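Local coordinates for glycoside transferase (Listeria monocytogenes, PDB 6R2M), which probably acts as an extracellular glycoside hydrolase on exopolysaccharide, although it may instead have transferase activity, at residues Thr97-Ile100 against Val101-Phe104; Ile106-Ala109 against Leu110-Ala113; Leu163-Gln166 against Ala167-Gln170. All coordinates share one frame; numbering follows the deposited sequence.

Interaction 1 of 3, residues Thr97-Ile100 against Val101-Phe104; sequences TNAI and VDDF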
loop_
_atom_site.group_PDB
_atom_site.type_symbol
_atom_site.label_atom_id
_atom_site.label_comp_id
_atom_site.label_asym_id
_atom_site.label_seq_id
_atom_site.Cartn_x
_atom_site.Cartn_y
_atom_site.Cartn_z
ATOM N N THR A 97 4.631 -4.296 -17.372
ATOM C CA THR A 97 4.214 -5.113 -16.244
ATOM C C THR A 97 3.276 -4.328 -15.337
ATOM O O THR A 97 3.279 -3.092 -15.318
ATOM C CB THR A 97 5.422 -5.590 -15.408
ATOM O OG1 THR A 97 6.242 -4.463 -15.079
ATOM C CG2 THR A 97 6.281 -6.561 -16.186
ATOM N N ASN A 98 2.478 -5.080 -14.575
ATOM C CA ASN A 98 1.723 -4.552 -13.447
ATOM C C ASN A 98 2.552 -4.726 -12.171
ATOM O O ASN A 98 3.722 -5.109 -12.208
ATOM C CB ASN A 98 0.378 -5.272 -13.337
ATOM C CG ASN A 98 0.546 -6.726 -12.935
ATOM O OD1 ASN A 98 1.528 -7.360 -13.304
ATOM N ND2 ASN A 98 -0.388 -7.249 -12.137
ATOM N N ALA A 99 1.939 -4.457 -11.019
ATOM C CA ALA A 99 2.438 -4.893 -9.715
ATOM C C ALA A 99 1.205 -5.246 -8.906
ATOM O O ALA A 99 0.320 -4.396 -8.758
ATOM C CB ALA A 99 3.259 -3.798 -9.018
ATOM N N ILE A 100 1.105 -6.492 -8.422
ATOM C CA ILE A 100 -0.186 -6.915 -7.871
ATOM C C ILE A 100 -0.598 -6.046 -6.693
ATOM O O ILE A 100 -1.790 -5.792 -6.502
ATOM C CB ILE A 100 -0.212 -8.408 -7.485
ATOM C CG1 ILE A 100 0.790 -8.746 -6.367
ATOM C CG2 ILE A 100 -0.075 -9.279 -8.721
ATOM C CD1 ILE A 100 0.738 -10.230 -5.930
ATOM N N VAL A 101 0.363 -5.554 -5.907
ATOM C CA VAL A 101 0.024 -4.741 -4.740
ATOM C C VAL A 101 -0.733 -3.490 -5.170
ATOM O O VAL A 101 -1.662 -3.042 -4.483
ATOM C CB VAL A 101 1.297 -4.412 -3.924
ATOM C CG1 VAL A 101 2.352 -3.620 -4.758
ATOM C CG2 VAL A 101 0.954 -3.717 -2.608
ATOM N N ASP A 102 -0.369 -2.925 -6.327
ATOM C CA ASP A 102 -1.027 -1.723 -6.828
ATOM C C ASP A 102 -2.386 -2.035 -7.438
ATOM O O ASP A 102 -3.314 -1.215 -7.323
ATOM C CB ASP A 102 -0.116 -1.008 -7.836
ATOM C CG ASP A 102 1.203 -0.562 -7.203
ATOM O OD1 ASP A 102 1.204 -0.236 -5.996
ATOM O OD2 ASP A 102 2.249 -0.556 -7.893
ATOM N N ASP A 103 -2.535 -3.212 -8.070
ATOM C CA ASP A 103 -3.849 -3.628 -8.550
ATOM C C ASP A 103 -4.803 -3.803 -7.385
ATOM O O ASP A 103 -5.947 -3.351 -7.442
ATOM C CB ASP A 103 -3.783 -4.955 -9.306
ATOM C CG ASP A 103 -2.907 -4.913 -10.528
ATOM O OD1 ASP A 103 -2.420 -3.829 -10.918
ATOM O OD2 ASP A 103 -2.724 -6.007 -11.110
ATOM N N PHE A 104 -4.333 -4.482 -6.328
ATOM C CA PHE A 104 -5.137 -4.723 -5.128
ATOM C C PHE A 104 -5.615 -3.411 -4.522
ATOM O O PHE A 104 -6.782 -3.272 -4.137
ATOM C CB PHE A 104 -4.318 -5.497 -4.084
ATOM C CG PHE A 104 -4.030 -6.930 -4.437
ATOM C CD1 PHE A 104 -4.849 -7.654 -5.300
ATOM C CD2 PHE A 104 -2.912 -7.550 -3.884
ATOM C CE1 PHE A 104 -4.553 -8.980 -5.596
ATOM C CE2 PHE A 104 -2.612 -8.858 -4.171
ATOM C CZ PHE A 104 -3.444 -9.581 -5.032
HETATM O O HOH W 1 -0.148 -2.329 -11.308
#

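Interaction 2 of 3, residues Ile106-Ala109 against Leu110-Ala113; sequences ITEA and LYQA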
loop_
_atom_site.group_PDB
_atom_site.type_symbol
_atom_site.label_atom_id
_atom_site.label_comp_id
_atom_site.label_asym_id
_atom_site.label_seq_id
_atom_site.Cartn_x
_atom_site.Cartn_y
_atom_site.Cartn_z
ATOM N N ILE A 106 -5.952 -0.416 -5.965
ATOM C CA ILE A 106 -6.869 0.316 -6.831
ATOM C C ILE A 106 -8.241 -0.346 -6.834
ATOM O O ILE A 106 -9.270 0.333 -6.740
ATOM C CB ILE A 106 -6.272 0.424 -8.247
ATOM C CG1 ILE A 106 -5.168 1.495 -8.240
ATOM C CG2 ILE A 106 -7.339 0.789 -9.282
ATOM C CD1 ILE A 106 -4.202 1.440 -9.432
ATOM N N THR A 107 -8.280 -1.681 -6.966
ATOM C CA THR A 107 -9.571 -2.354 -7.004
ATOM C C THR A 107 -10.279 -2.246 -5.666
ATOM O O THR A 107 -11.494 -2.050 -5.632
ATOM C CB THR A 107 -9.429 -3.822 -7.413
ATOM O OG1 THR A 107 -8.538 -4.512 -6.521
ATOM C CG2 THR A 107 -8.905 -3.910 -8.833
ATOM N N GLU A 108 -9.534 -2.309 -4.551
ATOM C CA GLU A 108 -10.153 -2.079 -3.251
ATOM C C GLU A 108 -10.771 -0.690 -3.176
ATOM O O GLU A 108 -11.892 -0.529 -2.694
ATOM C CB GLU A 108 -9.132 -2.263 -2.130
ATOM C CG GLU A 108 -8.968 -3.713 -1.722
ATOM C CD GLU A 108 -10.251 -4.280 -1.136
ATOM O OE1 GLU A 108 -10.668 -3.814 -0.056
ATOM O OE2 GLU A 108 -10.848 -5.175 -1.759
ATOM N N ALA A 109 -10.067 0.321 -3.681
ATOM C CA ALA A 109 -10.597 1.674 -3.652
ATOM C C ALA A 109 -11.860 1.783 -4.497
ATOM O O ALA A 109 -12.834 2.427 -4.094
ATOM C CB ALA A 109 -9.521 2.649 -4.126
ATOM N N LEU A 110 -11.875 1.117 -5.655
ATOM C CA LEU A 110 -13.051 1.133 -6.513
ATOM C C LEU A 110 -14.245 0.460 -5.854
ATOM O O LEU A 110 -15.377 0.948 -5.976
ATOM C CB LEU A 110 -12.729 0.454 -7.840
ATOM C CG LEU A 110 -11.876 1.289 -8.809
ATOM C CD1 LEU A 110 -11.367 0.374 -9.888
ATOM C CD2 LEU A 110 -12.660 2.440 -9.424
ATOM N N TYR A 111 -14.023 -0.675 -5.186
ATOM C CA TYR A 111 -15.127 -1.333 -4.492
ATOM C C TYR A 111 -15.697 -0.426 -3.411
ATOM O O TYR A 111 -16.920 -0.290 -3.278
ATOM C CB TYR A 111 -14.661 -2.655 -3.881
ATOM C CG TYR A 111 -14.506 -3.796 -4.857
ATOM C CD1 TYR A 111 -15.548 -4.187 -5.685
ATOM C CD2 TYR A 111 -13.316 -4.490 -4.930
ATOM C CE1 TYR A 111 -15.397 -5.240 -6.559
ATOM C CE2 TYR A 111 -13.150 -5.540 -5.805
ATOM C CZ TYR A 111 -14.197 -5.908 -6.609
ATOM O OH TYR A 111 -14.033 -6.965 -7.476
ATOM N N GLN A 112 -14.822 0.194 -2.620
ATOM C CA GLN A 112 -15.279 1.079 -1.551
ATOM C C GLN A 112 -15.988 2.300 -2.116
ATOM O O GLN A 112 -17.019 2.721 -1.586
ATOM C CB GLN A 112 -14.100 1.510 -0.677
ATOM C CG GLN A 112 -13.444 0.372 0.079
ATOM C CD GLN A 112 -14.410 -0.313 1.025
ATOM O OE1 GLN A 112 -14.504 -1.544 1.062
ATOM N NE2 GLN A 112 -15.143 0.483 1.787
ATOM N N ALA A 113 -15.471 2.846 -3.220
ATOM C CA ALA A 113 -16.091 3.997 -3.871
ATOM C C ALA A 113 -17.444 3.650 -4.482
ATOM O O ALA A 113 -18.350 4.485 -4.507
ATOM C CB ALA A 113 -15.154 4.551 -4.948
#

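Interaction 3 of 3, residues Leu163-Gln166 against Ala167-Gln170; sequences LNIQ and AMQQ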
loop_
_atom_site.group_PDB
_atom_site.type_symbol
_atom_site.label_atom_id
_atom_site.label_comp_id
_atom_site.label_asym_id
_atom_site.label_seq_id
_atom_site.Cartn_x
_atom_site.Cartn_y
_atom_site.Cartn_z
ATOM N N LEU A 163 1.134 -8.542 -0.642
ATOM C CA LEU A 163 -0.133 -9.207 -0.382
ATOM C C LEU A 163 -1.121 -8.238 0.252
ATOM O O LEU A 163 -0.778 -7.466 1.157
ATOM C CB LEU A 163 0.054 -10.421 0.525
ATOM C CG LEU A 163 0.907 -11.563 -0.029
ATOM C CD1 LEU A 163 1.177 -12.588 1.061
ATOM C CD2 LEU A 163 0.256 -12.244 -1.211
ATOM N N ASN A 164 -2.355 -8.277 -0.239
ATOM C CA ASN A 164 -3.453 -7.497 0.309
ATOM C C ASN A 164 -4.537 -8.529 0.583
ATOM O O ASN A 164 -5.211 -8.976 -0.346
ATOM C CB ASN A 164 -3.889 -6.417 -0.679
ATOM C CG ASN A 164 -4.976 -5.515 -0.138
ATOM O OD1 ASN A 164 -5.912 -5.957 0.537
ATOM N ND2 ASN A 164 -4.871 -4.235 -0.462
ATOM N N ILE A 165 -4.651 -8.965 1.842
ATOM C CA ILE A 165 -5.528 -10.093 2.151
ATOM C C ILE A 165 -6.977 -9.744 1.849
ATOM O O ILE A 165 -7.727 -10.558 1.303
ATOM C CB ILE A 165 -5.346 -10.526 3.618
ATOM C CG1 ILE A 165 -3.906 -10.984 3.858
ATOM C CG2 ILE A 165 -6.366 -11.632 3.994
ATOM C CD1 ILE A 165 -3.382 -12.027 2.860
ATOM N N GLN A 166 -7.403 -8.534 2.206
ATOM C CA GLN A 166 -8.778 -8.138 1.919
ATOM C C GLN A 166 -9.078 -8.213 0.423
ATOM O O GLN A 166 -10.111 -8.763 0.019
ATOM C CB GLN A 166 -9.043 -6.730 2.464
ATOM C CG GLN A 166 -10.396 -6.173 2.046
ATOM C CD GLN A 166 -11.050 -5.326 3.116
ATOM O OE1 GLN A 166 -11.023 -5.663 4.301
ATOM N NE2 GLN A 166 -11.632 -4.204 2.704
ATOM N N ALA A 167 -8.166 -7.709 -0.413
ATOM C CA ALA A 167 -8.414 -7.735 -1.850
ATOM C C ALA A 167 -8.440 -9.166 -2.373
ATOM O O ALA A 167 -9.257 -9.509 -3.237
ATOM C CB ALA A 167 -7.356 -6.916 -2.590
ATOM N N MET A 168 -7.565 -10.018 -1.854
ATOM C CA MET A 168 -7.513 -11.395 -2.334
ATOM C C MET A 168 -8.766 -12.169 -1.953
ATOM O O MET A 168 -9.217 -13.029 -2.721
ATOM C CB MET A 168 -6.264 -12.096 -1.800
ATOM C CG MET A 168 -4.996 -11.473 -2.304
ATOM S SD MET A 168 -3.541 -12.226 -1.566
ATOM C CE MET A 168 -3.735 -13.922 -2.127
ATOM N N GLN A 169 -9.346 -11.877 -0.787
ATOM C CA GLN A 169 -10.595 -12.535 -0.420
ATOM C C GLN A 169 -11.754 -12.037 -1.275
ATOM O O GLN A 169 -12.682 -12.806 -1.565
ATOM C CB GLN A 169 -10.874 -12.325 1.070
ATOM C CG GLN A 169 -9.816 -12.944 1.971
ATOM C CD GLN A 169 -9.941 -12.521 3.422
ATOM O OE1 GLN A 169 -10.511 -11.478 3.737
ATOM N NE2 GLN A 169 -9.385 -13.331 4.317
ATOM N N GLN A 170 -11.706 -10.776 -1.706
ATOM C CA GLN A 170 -12.769 -10.219 -2.541
ATOM C C GLN A 170 -12.916 -10.973 -3.862
ATOM O O GLN A 170 -14.024 -11.058 -4.408
ATOM C CB GLN A 170 -12.495 -8.740 -2.805
ATOM C CG GLN A 170 -13.457 -8.117 -3.787
ATOM C CD GLN A 170 -14.850 -7.962 -3.208
ATOM O OE1 GLN A 170 -15.007 -7.603 -2.042
ATOM N NE2 GLN A 170 -15.872 -8.241 -4.023
#

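Interaction 1 of 3, residues Thr97-Ile100 against Val101-Phe104
Asn98 and Asp103 join across the start of a helix through a nearly straight hydrogen bond, Asn98 ND2 to Asp103 OD2 at 2.8 Å. ND2 meets OD2 on its syn side but tilted well out of the carboxylate plane, while the oxygen lies in the amide plane; the two flat groups are turned 35° apart. Asn98 suits the place because its OD1 also accepts from Tyr147 N; Asp103 OD2 has a second partner in Thr133 OG1. A water carries the polar contact further, accepting from Ala99 N at 3.0 Å and lying 2.8 Å from Asp103 OD1, to which it probably donates.

Backbone bonds form the first turn. Ala99 is the N-cap, and its carbonyl O takes both Asp102 N (2.9 Å) and Asp103 N (3.2 Å), while Phe104 N bonds to Ile100 O.

The apolar part pairs Ile100 with Phe104, which lie side by side, CD1 of Ile100 being 4.0 Å from CE2 of Phe104. With CG beside its backbone N (chi1 -70°), the Phe104 ring sets one face against Ile100 O, offset toward the rim. Around this turn, helix 120-136 receives Ile100 and Phe104, helix 165-170 packs on Phe104, and Asp102, salt-bridged through OD1 to Arg105 NH1, touches helix 50-62.

Interaction 2 of 3, residues Ile106-Ala109 against Leu110-Ala113
The Tyr111 ring lies beside Thr107, CD2 coming within 3.1 Å of Thr107 O. That carbonyl approaches the ring obliquely while also accepting the main-chain bond from Tyr111 N. The ring is placed by a first torsion of -77°, which sets CG anti to the carbonyl carbon, and the phenol gives the side chain a polar end for Asp127 OD1 on helix 120-136.

The Glu108 chain starts away from the following turn, and a bend at chi2 (-64°) helps curl it back until OE2 lies 4.1 Å from Tyr111 CD2; the carboxylate and ring planes are 52° apart. Its other oxygen, OE1, bonds to Gln166 NE2.

This regular helix, with i to i+4 bonds such as Ala113 N to Ala109 O at 2.8 Å, is one of many in this chain, whose strands are few and short, an arrangement consistent with an (alpha/alpha) barrel. On its apolar side the branched Ile106 and Leu110 run side by side, CG2 of Ile106 being 4.1 Å from CD1 of Leu110, and both meet helix 66-79. The small Ala109 and Ala113 lie against Met57 and Val61 of helix 50-62, whereas the long, polar Gln112 lies at the exposed side, its CG 3.3 Å from Glu108 O.

Interaction 3 of 3, residues Leu163-Gln166 against Ala167-Gln170
Asn164 is the N-cap of helix 165-170, its side-chain OD1 accepting from Ala167 N at 3.0 Å in a fairly straight bond. The donor stands above the plane of the amide carbonyl, 48° out of it. CG is anti to the backbone N (chi1 -177°), which swings the amide over the first turn, and OD1 also comes 3.6 Å from Ala167 CB. Asparagine fits here because its short side chain carries an acceptor that can reach an amide of the first turn, where the helix itself supplies no carbonyl.

The main chain takes over from the cap. Met168 N bonds to Asn164 O at 3.0 Å, so Asn164 serves two successive amides, one with its side chain and one with its backbone. Gln169 N to Ile165 O and Gln170 N to Gln166 O continue the pattern to the end of this short helix.

Apolar contacts gather on the buried side. Leu163, just ahead of the cap, sends CD2 to within 3.8 Å of Met168 SD, and both residues touch Pro143 of strand 142-143. The unbranched, flexible methionine is extended at chi2 and bends at chi3 (61°), and its CG passes 3.2 Å from Asn164 O. Ile165, whose CD1 lies near Met168 SD, also packs on helix 209-223, while Ala167, small enough for close approach, lies against Phe104 and Glu108 of helix 100-116.

The glutamines mark the more open side, where Gln166 and Gln169 are exposed. Gln169 is extended beyond CG and crosses Ile165 at an angle, its amide resting against a methyl group: Gln169 NE2 lies 3.5 Å from Ile165 CG2.

Overall arrangement
From the N terminus the three contacts follow in series; none nests within or crosses another, and each spans a turn or two of continuous chain without enclosing a longer loop. Interaction 1 converts the loop after helix 66-79 into helix 100-116, and interaction 2 carries that helix onward. The chain then runs through helix 120-136 and several short strands before interaction 3 starts helix 165-170. There helix 165-170 packs on helix 100-116: Phe104 of interaction 1 meets Asn164, Ala167 and Met168, while Tyr111 CE2 of interaction 2 lies 3.3 Å from Gln170 CG. Helix 165-170 in turn leads across to helix 209-223.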